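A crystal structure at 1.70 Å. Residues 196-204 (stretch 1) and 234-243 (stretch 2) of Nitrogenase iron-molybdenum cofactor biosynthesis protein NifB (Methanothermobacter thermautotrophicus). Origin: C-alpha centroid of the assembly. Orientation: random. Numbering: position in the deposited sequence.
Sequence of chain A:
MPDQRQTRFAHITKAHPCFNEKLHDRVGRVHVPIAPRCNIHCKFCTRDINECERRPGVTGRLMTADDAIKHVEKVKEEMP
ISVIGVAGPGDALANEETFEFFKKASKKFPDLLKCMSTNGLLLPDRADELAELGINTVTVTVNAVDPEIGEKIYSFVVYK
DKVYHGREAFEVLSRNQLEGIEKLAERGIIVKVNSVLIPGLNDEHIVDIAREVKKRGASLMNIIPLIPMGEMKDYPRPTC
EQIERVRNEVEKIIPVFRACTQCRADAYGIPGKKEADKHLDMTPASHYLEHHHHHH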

# COMPACT_ATOMS: atom_id res chain seq x y z
N VAL A 196 -6.21 7.51 2.72
CA VAL A 196 -6.22 8.94 2.40
C VAL A 196 -7.51 9.56 2.91
O VAL A 196 -8.62 9.10 2.57
CB VAL A 196 -6.05 9.16 0.89
CG1 VAL A 196 -6.10 10.67 0.56
CG2 VAL A 196 -4.75 8.52 0.40
N LEU A 197 -7.39 10.61 3.71
CA LEU A 197 -8.55 11.30 4.25
C LEU A 197 -9.05 12.28 3.20
O LEU A 197 -8.37 13.26 2.88
CB LEU A 197 -8.18 12.00 5.55
CG LEU A 197 -9.26 12.84 6.20
CD1 LEU A 197 -10.48 11.98 6.45
CD2 LEU A 197 -8.74 13.43 7.49
N ILE A 198 -10.23 12.02 2.65
CA ILE A 198 -10.81 12.86 1.61
C ILE A 198 -12.01 13.58 2.21
O ILE A 198 -13.08 12.98 2.37
CB ILE A 198 -11.23 12.06 0.37
CG1 ILE A 198 -10.04 11.27 -0.20
CG2 ILE A 198 -11.78 13.00 -0.71
CD1 ILE A 198 -10.45 10.02 -0.97
N PRO A 199 -11.87 14.86 2.56
CA PRO A 199 -12.98 15.57 3.20
C PRO A 199 -14.21 15.56 2.32
O PRO A 199 -14.14 15.82 1.11
CB PRO A 199 -12.42 16.98 3.40
CG PRO A 199 -10.95 16.80 3.39
CD PRO A 199 -10.68 15.70 2.42
N GLY A 200 -15.35 15.24 2.92
CA GLY A 200 -16.60 15.19 2.18
C GLY A 200 -16.82 13.94 1.38
O GLY A 200 -17.82 13.86 0.65
N LEU A 201 -15.92 12.96 1.46
CA LEU A 201 -16.09 11.72 0.73
C LEU A 201 -15.96 10.51 1.65
O LEU A 201 -16.88 9.69 1.72
CB LEU A 201 -15.07 11.62 -0.42
CG LEU A 201 -15.25 10.46 -1.39
CD1 LEU A 201 -16.68 10.42 -1.92
CD2 LEU A 201 -14.28 10.60 -2.55
N ASN A 202 -14.83 10.39 2.35
CA ASN A 202 -14.64 9.28 3.27
C ASN A 202 -14.28 9.72 4.69
O ASN A 202 -13.86 8.88 5.49
CB ASN A 202 -13.58 8.31 2.72
CG ASN A 202 -12.16 8.89 2.75
OD1 ASN A 202 -11.95 10.04 3.12
ND2 ASN A 202 -11.19 8.08 2.35
N ASP A 203 -14.46 11.00 5.02
CA ASP A 203 -13.97 11.51 6.30
C ASP A 203 -14.63 10.82 7.49
O ASP A 203 -13.96 10.53 8.49
CB ASP A 203 -14.18 13.02 6.39
CG ASP A 203 -15.45 13.47 5.72
OD1 ASP A 203 -16.46 12.73 5.76
OD2 ASP A 203 -15.46 14.59 5.16
N GLU A 204 -15.93 10.56 7.41
CA GLU A 204 -16.65 9.86 8.47
C GLU A 204 -16.60 8.35 8.29
O GLU A 204 -17.16 7.61 9.11
CB GLU A 204 -18.10 10.32 8.52
CG GLU A 204 -18.26 11.79 8.86
CD GLU A 204 -19.64 12.32 8.52
OE1 GLU A 204 -20.61 11.54 8.61
OE2 GLU A 204 -19.75 13.51 8.16
N ASP A 234 -10.94 19.75 -6.91
CA ASP A 234 -12.06 20.42 -6.27
C ASP A 234 -12.32 19.94 -4.85
O ASP A 234 -13.26 20.43 -4.21
CB ASP A 234 -13.33 20.23 -7.10
CG ASP A 234 -13.12 20.55 -8.57
OD1 ASP A 234 -13.90 20.03 -9.40
OD2 ASP A 234 -12.20 21.33 -8.89
N TYR A 235 -11.56 18.99 -4.36
CA TYR A 235 -11.63 18.60 -2.95
C TYR A 235 -10.57 19.35 -2.16
O TYR A 235 -9.47 19.58 -2.66
CB TYR A 235 -11.42 17.10 -2.76
CG TYR A 235 -12.58 16.24 -3.21
CD1 TYR A 235 -12.75 15.91 -4.54
CD2 TYR A 235 -13.50 15.76 -2.28
CE1 TYR A 235 -13.80 15.12 -4.95
CE2 TYR A 235 -14.56 14.97 -2.69
CZ TYR A 235 -14.70 14.65 -4.03
OH TYR A 235 -15.75 13.87 -4.44
N PRO A 236 -10.86 19.73 -0.92
CA PRO A 236 -9.87 20.45 -0.12
C PRO A 236 -8.96 19.50 0.65
O PRO A 236 -9.29 18.35 0.92
CB PRO A 236 -10.74 21.26 0.84
CG PRO A 236 -11.92 20.36 1.08
CD PRO A 236 -12.15 19.60 -0.21
N ARG A 237 -7.78 20.02 0.98
CA ARG A 237 -6.96 19.34 1.97
C ARG A 237 -7.70 19.37 3.31
O ARG A 237 -8.29 20.40 3.67
CB ARG A 237 -5.59 20.00 2.10
N PRO A 238 -7.73 18.27 4.06
CA PRO A 238 -8.44 18.27 5.34
C PRO A 238 -7.84 19.28 6.31
O PRO A 238 -6.63 19.54 6.31
CB PRO A 238 -8.26 16.84 5.85
CG PRO A 238 -7.15 16.25 5.03
CD PRO A 238 -7.19 16.94 3.71
N THR A 239 -8.71 19.87 7.13
CA THR A 239 -8.23 20.68 8.23
C THR A 239 -7.39 19.83 9.18
O THR A 239 -7.53 18.60 9.25
CB THR A 239 -9.40 21.32 9.00
OG1 THR A 239 -9.94 20.36 9.91
CG2 THR A 239 -10.48 21.77 8.04
N CYS A 240 -6.49 20.49 9.91
CA CYS A 240 -5.67 19.77 10.87
C CYS A 240 -6.48 19.36 12.09
O CYS A 240 -6.17 18.34 12.72
CB CYS A 240 -4.46 20.60 11.28
SG CYS A 240 -3.25 20.73 9.95
N GLU A 241 -7.52 20.12 12.44
CA GLU A 241 -8.47 19.65 13.43
C GLU A 241 -9.12 18.35 12.98
O GLU A 241 -9.33 17.44 13.78
CB GLU A 241 -9.54 20.72 13.69
N GLN A 242 -9.42 18.23 11.68
CA GLN A 242 -10.05 17.02 11.20
C GLN A 242 -9.08 15.85 11.18
O GLN A 242 -9.44 14.75 11.61
CB GLN A 242 -10.66 17.24 9.81
CG GLN A 242 -11.66 16.17 9.42
CD GLN A 242 -12.13 16.29 7.99
OE1 GLN A 242 -11.37 16.65 7.09
NE2 GLN A 242 -13.40 15.98 7.75
N ILE A 243 -7.85 16.06 10.70
CA ILE A 243 -6.88 14.96 10.61
C ILE A 243 -6.57 14.42 12.01
O ILE A 243 -6.40 13.21 12.19
CB ILE A 243 -5.60 15.40 9.88
CG1 ILE A 243 -4.80 16.42 10.69
CG2 ILE A 243 -5.92 15.95 8.49
CD1 ILE A 243 -3.31 16.43 10.41

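The two stretches meet through side-chain packing, with no hydrogen bond between them among the modelled atoms, and together they bury 445 Å². Pro 199, Tyr 235 and Leu 197 have the largest areas covered by the opposing stretch, and Gln 242 follows closely.

Pro 199 is the centre of the contact. Its CA lies 5.7 Å from the CA of Pro 238, and the two rings pack directly against each other. Its CA-to-CB bond points toward stretch 2, and the ring rests on two prolines: Pro 199 CG is 3.6 Å from Pro 238 CB, and Pro 199 CB is 4.1 Å from Pro 236 CG. Its CD also comes within 3.3 Å of Pro 236 O, so the ring packs against backbone as well as side chain. Lacking an amide hydrogen, Pro 199 can offer no backbone N-H to that carbonyl, and the contact is one of van der Waals packing.

Tyr 235, with chi1 in the m well and its CA-to-CB bond toward stretch 1, packs its ring against the turn. Pro 199 O approaches the ring edge near its plane, 3.5 Å from Tyr 235 CD2. Ile 198 CG2 reaches the same CD2 at 3.6 Å, although the CA-to-CB bond of Ile 198 points away from stretch 2, and Leu 201 CB lies 4.1 Å from Tyr 235 CE2; both approach obliquely. A long aromatic side chain suits this site because it spans from Ile 198 to Leu 201, where its OH is 4.1 Å from Leu 201 CD2.

Leu 197, at the end of its strand, is buried and points toward stretch 2. With chi1 t and chi2 p, its CD2 methyl sits 3.8 Å from Pro 238 CB and 3.9 Å from Ile 243 CG2, bridging the loop and the helix. Gln 242 extends from that helix with chi1 and chi2 both t. Its OE1 is 3.7 Å from Pro 199 CG, while its NE2 is 3.3 Å from Asp 203 CB, so the amide packs against both side chains without a hydrogen bond.

Internal bonds organise both partners. Ile 198 O accepts from Leu 201 N (3.0 Å) and Asn 202 N (3.1 Å), while Asp 203 OD2 accepts from Gly 200 N at a very short 2.3 Å, bracing the turn that carries Pro 199. The positive phi of Gly 200 favours glycine there. In stretch 2, Thr 239 OG1 caps the helix by accepting from Gln 242 N at 2.8 Å, tying down the backbone from which the Gln 242 side chain reaches across.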